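Local coordinates for protein geranyltranstransferase (Marinomonas sp. MED121, PDB 4F62) that probably elongates isoprenoid chains as a farnesyl-diphosphate-synthase-like prenyltransferase, condensing isopentenyl diphosphate with an allylic diphosphate, at residues L74-A79 / D116-F121; F121-L126 / Q142-A147. All coordinates share one frame; numbering follows the deposited sequence.

Contact 1. Residues L74-A79 / D116-F121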
# COMPACT_ATOMS: atom_id res chain seq x y z
N LEU A 74 4.20 -4.35 -9.41
CA LEU A 74 5.02 -3.21 -9.85
C LEU A 74 4.24 -2.32 -10.81
O LEU A 74 4.30 -1.09 -10.74
CB LEU A 74 6.30 -3.71 -10.52
CG LEU A 74 7.32 -4.29 -9.53
CD1 LEU A 74 8.27 -5.22 -10.25
CD2 LEU A 74 8.10 -3.16 -8.88
N GLU A 75 3.49 -2.94 -11.72
CA GLU A 75 2.70 -2.14 -12.66
C GLU A 75 1.59 -1.37 -11.92
O GLU A 75 1.26 -0.23 -12.29
CB GLU A 75 2.11 -3.01 -13.78
CG GLU A 75 1.40 -2.22 -14.86
CD GLU A 75 2.37 -1.34 -15.69
OE1 GLU A 75 3.60 -1.56 -15.63
OE2 GLU A 75 1.89 -0.44 -16.43
N SER A 76 1.04 -1.97 -10.87
CA SER A 76 -0.01 -1.31 -10.08
C SER A 76 0.53 -0.12 -9.31
O SER A 76 -0.12 0.92 -9.24
CB SER A 76 -0.72 -2.28 -9.12
OG SER A 76 -1.44 -3.24 -9.88
N ILE A 77 1.70 -0.29 -8.71
CA ILE A 77 2.37 0.81 -8.05
C ILE A 77 2.63 1.95 -9.05
O ILE A 77 2.29 3.11 -8.79
CB ILE A 77 3.69 0.37 -7.39
CG1 ILE A 77 3.39 -0.56 -6.21
CG2 ILE A 77 4.48 1.59 -6.90
CD1 ILE A 77 2.53 0.11 -5.10
N HIS A 78 3.21 1.60 -10.19
CA HIS A 78 3.52 2.58 -11.23
C HIS A 78 2.25 3.31 -11.66
O HIS A 78 2.23 4.55 -11.74
CB HIS A 78 4.19 1.87 -12.42
CG HIS A 78 4.48 2.78 -13.57
ND1 HIS A 78 5.27 3.90 -13.46
CD2 HIS A 78 4.10 2.72 -14.87
CE1 HIS A 78 5.35 4.51 -14.63
NE2 HIS A 78 4.65 3.80 -15.51
N ALA A 79 1.18 2.56 -11.89
CA ALA A 79 -0.08 3.16 -12.33
C ALA A 79 -0.67 4.09 -11.28
O ALA A 79 -1.16 5.17 -11.60
CB ALA A 79 -1.11 2.07 -12.73
N ASP A 116 -5.03 5.23 -4.43
CA ASP A 116 -4.90 4.56 -3.13
C ASP A 116 -5.21 3.08 -3.25
O ASP A 116 -4.51 2.23 -2.68
CB ASP A 116 -5.84 5.18 -2.11
CG ASP A 116 -5.41 6.58 -1.70
OD1 ASP A 116 -4.22 6.90 -1.92
OD2 ASP A 116 -6.25 7.33 -1.14
N ALA A 117 -6.26 2.76 -3.99
CA ALA A 117 -6.69 1.37 -4.13
C ALA A 117 -5.70 0.59 -4.99
O ALA A 117 -5.50 -0.60 -4.77
CB ALA A 117 -8.08 1.30 -4.73
N LEU A 118 -5.11 1.24 -5.98
CA LEU A 118 -4.11 0.55 -6.79
C LEU A 118 -2.88 0.21 -5.97
O LEU A 118 -2.25 -0.82 -6.20
CB LEU A 118 -3.73 1.36 -8.03
CG LEU A 118 -4.72 1.24 -9.20
CD1 LEU A 118 -4.46 2.31 -10.26
CD2 LEU A 118 -4.64 -0.14 -9.84
N GLN A 119 -2.52 1.07 -5.01
CA GLN A 119 -1.43 0.70 -4.10
C GLN A 119 -1.79 -0.54 -3.27
O GLN A 119 -0.99 -1.47 -3.15
CB GLN A 119 -0.97 1.85 -3.17
CG GLN A 119 0.02 1.30 -2.15
CD GLN A 119 0.75 2.34 -1.30
OE1 GLN A 119 1.66 1.98 -0.55
NE2 GLN A 119 0.36 3.62 -1.41
N THR A 120 -3.00 -0.57 -2.71
CA THR A 120 -3.38 -1.73 -1.90
C THR A 120 -3.45 -2.98 -2.77
O THR A 120 -3.17 -4.08 -2.31
CB THR A 120 -4.75 -1.54 -1.24
OG1 THR A 120 -4.84 -0.23 -0.67
CG2 THR A 120 -4.98 -2.61 -0.15
N PHE A 121 -3.85 -2.81 -4.03
CA PHE A 121 -3.97 -3.95 -4.93
C PHE A 121 -2.58 -4.57 -5.19
O PHE A 121 -2.45 -5.78 -5.35
CB PHE A 121 -4.64 -3.50 -6.23
CG PHE A 121 -4.83 -4.60 -7.24
CD1 PHE A 121 -5.54 -5.74 -6.92
CD2 PHE A 121 -4.33 -4.45 -8.54
CE1 PHE A 121 -5.73 -6.75 -7.86
CE2 PHE A 121 -4.52 -5.46 -9.50
CZ PHE A 121 -5.22 -6.61 -9.15
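Ser76 OG faces two neighbours at once: it hydrogen-bonds the carbonyl oxygen of Ala72, one turn back in its own helix, and it sits 3.4 Å from CD2 of Phe121 on the facing helix. Chi1 of -66° sets the hydroxyl beside its own backbone N, which turns it back to that carbonyl and leaves the ring only a van der Waals neighbour. This is an antiparallel helix pair of the all-alpha isoprenoid synthase fold; the first partner, helix 65-86, runs at its C-terminal end into what the sequence suggests is the family's first aspartate-rich motif. The segment axes lie 8.0 Å apart at 164°, close enough for backbone to take part. Ser76 CB rests 3.6 Å from Leu118 O, while Leu118 CB packs 3.8 Å from Ser76 O. Toward the C-terminal end of 74-79, Ala79 CB meets Leu118 CD1, with Met37 and Leu41 of helix 31-41 also packing on Leu118. Gln119 runs extended; its OE1 hydrogen-bonds Thr120 OG1 of the second subunit and its NE2 the carbonyl oxygen of Asp116 of that subunit. Its aliphatic part serves this contact: Ile77 CD1 lies 4.1 Å from both Gln119 CG and Gln119 CA.

Contact 2. Residues F121-L126 / Q142-A147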
# COMPACT_ATOMS: atom_id res chain seq x y z
N PHE A 121 -3.85 -2.81 -4.03
CA PHE A 121 -3.97 -3.95 -4.93
C PHE A 121 -2.58 -4.57 -5.19
O PHE A 121 -2.45 -5.78 -5.35
CB PHE A 121 -4.64 -3.50 -6.23
CG PHE A 121 -4.83 -4.60 -7.24
CD1 PHE A 121 -5.54 -5.74 -6.92
CD2 PHE A 121 -4.33 -4.45 -8.54
CE1 PHE A 121 -5.73 -6.75 -7.86
CE2 PHE A 121 -4.52 -5.46 -9.50
CZ PHE A 121 -5.22 -6.61 -9.15
N ALA A 122 -1.54 -3.73 -5.23
CA ALA A 122 -0.18 -4.24 -5.41
C ALA A 122 0.15 -5.23 -4.30
O ALA A 122 0.72 -6.30 -4.54
CB ALA A 122 0.82 -3.11 -5.41
N PHE A 123 -0.23 -4.89 -3.08
CA PHE A 123 0.05 -5.77 -1.95
C PHE A 123 -0.88 -6.95 -1.92
O PHE A 123 -0.52 -8.02 -1.42
CB PHE A 123 0.08 -4.97 -0.64
CG PHE A 123 1.22 -3.98 -0.60
CD1 PHE A 123 2.52 -4.41 -0.34
CD2 PHE A 123 1.01 -2.62 -0.86
CE1 PHE A 123 3.59 -3.50 -0.31
CE2 PHE A 123 2.06 -1.71 -0.84
CZ PHE A 123 3.36 -2.15 -0.56
N GLU A 124 -2.08 -6.79 -2.49
CA GLU A 124 -3.00 -7.91 -2.61
C GLU A 124 -2.36 -8.95 -3.54
O GLU A 124 -2.37 -10.15 -3.27
CB GLU A 124 -4.35 -7.45 -3.19
CG GLU A 124 -5.35 -8.60 -3.42
CD GLU A 124 -6.68 -8.12 -4.03
OE1 GLU A 124 -6.99 -6.90 -3.99
OE2 GLU A 124 -7.41 -8.97 -4.57
N LEU A 125 -1.79 -8.46 -4.64
CA LEU A 125 -1.18 -9.32 -5.67
C LEU A 125 -0.07 -10.16 -5.07
O LEU A 125 0.05 -11.36 -5.35
CB LEU A 125 -0.62 -8.45 -6.81
CG LEU A 125 -1.70 -7.86 -7.73
CD1 LEU A 125 -1.19 -6.73 -8.58
CD2 LEU A 125 -2.28 -8.98 -8.61
N LEU A 126 0.73 -9.54 -4.20
CA LEU A 126 1.88 -10.22 -3.59
C LEU A 126 1.54 -11.13 -2.41
O LEU A 126 2.38 -11.91 -1.97
CB LEU A 126 2.95 -9.20 -3.16
CG LEU A 126 3.72 -8.55 -4.32
CD1 LEU A 126 4.74 -7.52 -3.79
CD2 LEU A 126 4.44 -9.63 -5.11
N GLN A 142 8.87 -6.89 0.93
CA GLN A 142 9.92 -6.00 1.45
C GLN A 142 10.58 -5.21 0.32
O GLN A 142 10.80 -4.01 0.46
CB GLN A 142 10.97 -6.78 2.22
CG GLN A 142 10.45 -7.36 3.52
CD GLN A 142 11.42 -8.36 4.12
OE1 GLN A 142 12.35 -8.82 3.46
NE2 GLN A 142 11.19 -8.73 5.38
N GLU A 143 10.88 -5.90 -0.78
CA GLU A 143 11.47 -5.27 -1.96
C GLU A 143 10.57 -4.17 -2.48
O GLU A 143 11.05 -3.08 -2.82
CB GLU A 143 11.71 -6.30 -3.08
CG GLU A 143 12.85 -7.29 -2.82
CD GLU A 143 14.23 -6.65 -2.79
OE1 GLU A 143 14.43 -5.59 -3.44
OE2 GLU A 143 15.13 -7.20 -2.12
N LEU A 144 9.28 -4.45 -2.56
CA LEU A 144 8.34 -3.49 -3.14
C LEU A 144 8.18 -2.29 -2.21
O LEU A 144 8.11 -1.15 -2.66
CB LEU A 144 6.97 -4.13 -3.38
CG LEU A 144 5.97 -3.22 -4.12
CD1 LEU A 144 6.46 -2.91 -5.53
CD2 LEU A 144 4.57 -3.84 -4.17
N VAL A 145 8.14 -2.57 -0.91
CA VAL A 145 7.99 -1.52 0.09
C VAL A 145 9.15 -0.53 0.02
O VAL A 145 8.95 0.69 0.00
CB VAL A 145 7.91 -2.13 1.52
CG1 VAL A 145 8.41 -1.13 2.57
CG2 VAL A 145 6.49 -2.56 1.83
N VAL A 146 10.37 -1.05 -0.03
CA VAL A 146 11.52 -0.18 0.01
C VAL A 146 11.62 0.65 -1.28
O VAL A 146 12.12 1.79 -1.25
CB VAL A 146 12.82 -0.97 0.31
CG1 VAL A 146 13.34 -1.65 -0.92
CG2 VAL A 146 13.87 -0.05 0.86
N ALA A 147 11.13 0.10 -2.38
CA ALA A 147 11.16 0.79 -3.67
C ALA A 147 10.06 1.84 -3.83
O ALA A 147 10.25 2.84 -4.52
CB ALA A 147 11.06 -0.20 -4.81
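Leu144 drives one methyl, CD2, among three side chains of helix 108-126, and the tight part of this contact is built round it. Leu126 CD1 comes closest to it at 3.7 Å, the two leucines crossing at a slant; Ala122 CB lies 4.0 Å off, and the Phe123 ring takes the same methyl over one face, shifted toward its rim near CE1. With CG anti to the backbone N (chi1 -174°), Leu144 reaches across to the facing helix. The CB of Phe123 starts off beside the contact, but the far end of the ring swings in, so that CE1 also stands 3.7 Å from Val145 CG2. The same ring stacks on that of Phe123 of the second subunit. The segment axes are 11.3 Å apart, and long side chains span the gap; even the nearest CA atoms, those of Phe123 and Leu144, are separated by 8.7 Å. No hydrogen bond crosses here.

The solvent side is looser. Val146 is exposed and Gln142 partly so, its NE2 hydrogen-bonded to the carbonyl oxygen of Ser127 of the second subunit; Glu124, also partly exposed, forms a salt bridge to Arg150 of that subunit. Glu143 is different, a buried carboxylate directed away from the contact, with salt bridges to Arg190 and Lys139. With an alanine in place of Phe123, Leu144 CD2 and Val145 CG2 would probably face a gap and the ring stack between subunits would be lost. Widely spaced, near-antiparallel helices bridged by long apolar side chains, with one flank turned to the partner subunit, belong here to the helical bundle of a dimeric polyprenyl synthetase.

Both contacts are buried and use helix 108-126, its middle against helix 65-86 in contact 1 and its C-terminal part against helix 134-148 in contact 2; Phe121 is where the two segments of that helix overlap, touching across only in contact 1. Neither is a surface contact, and both adjoin the second subunit. Their chemistry differs with helix spacing: in contact 1 the helices come close enough for a serine and backbone carbonyls to take part beside the aliphatic side chains, whereas contact 2 is bridged by methyls and an aromatic ring. They merge into one apolar layer, for Ile77 CD1 lies 3.7 Å from Ala122 CB, and Leu74 CD2 is 3.7 Å from Leu144 CD1.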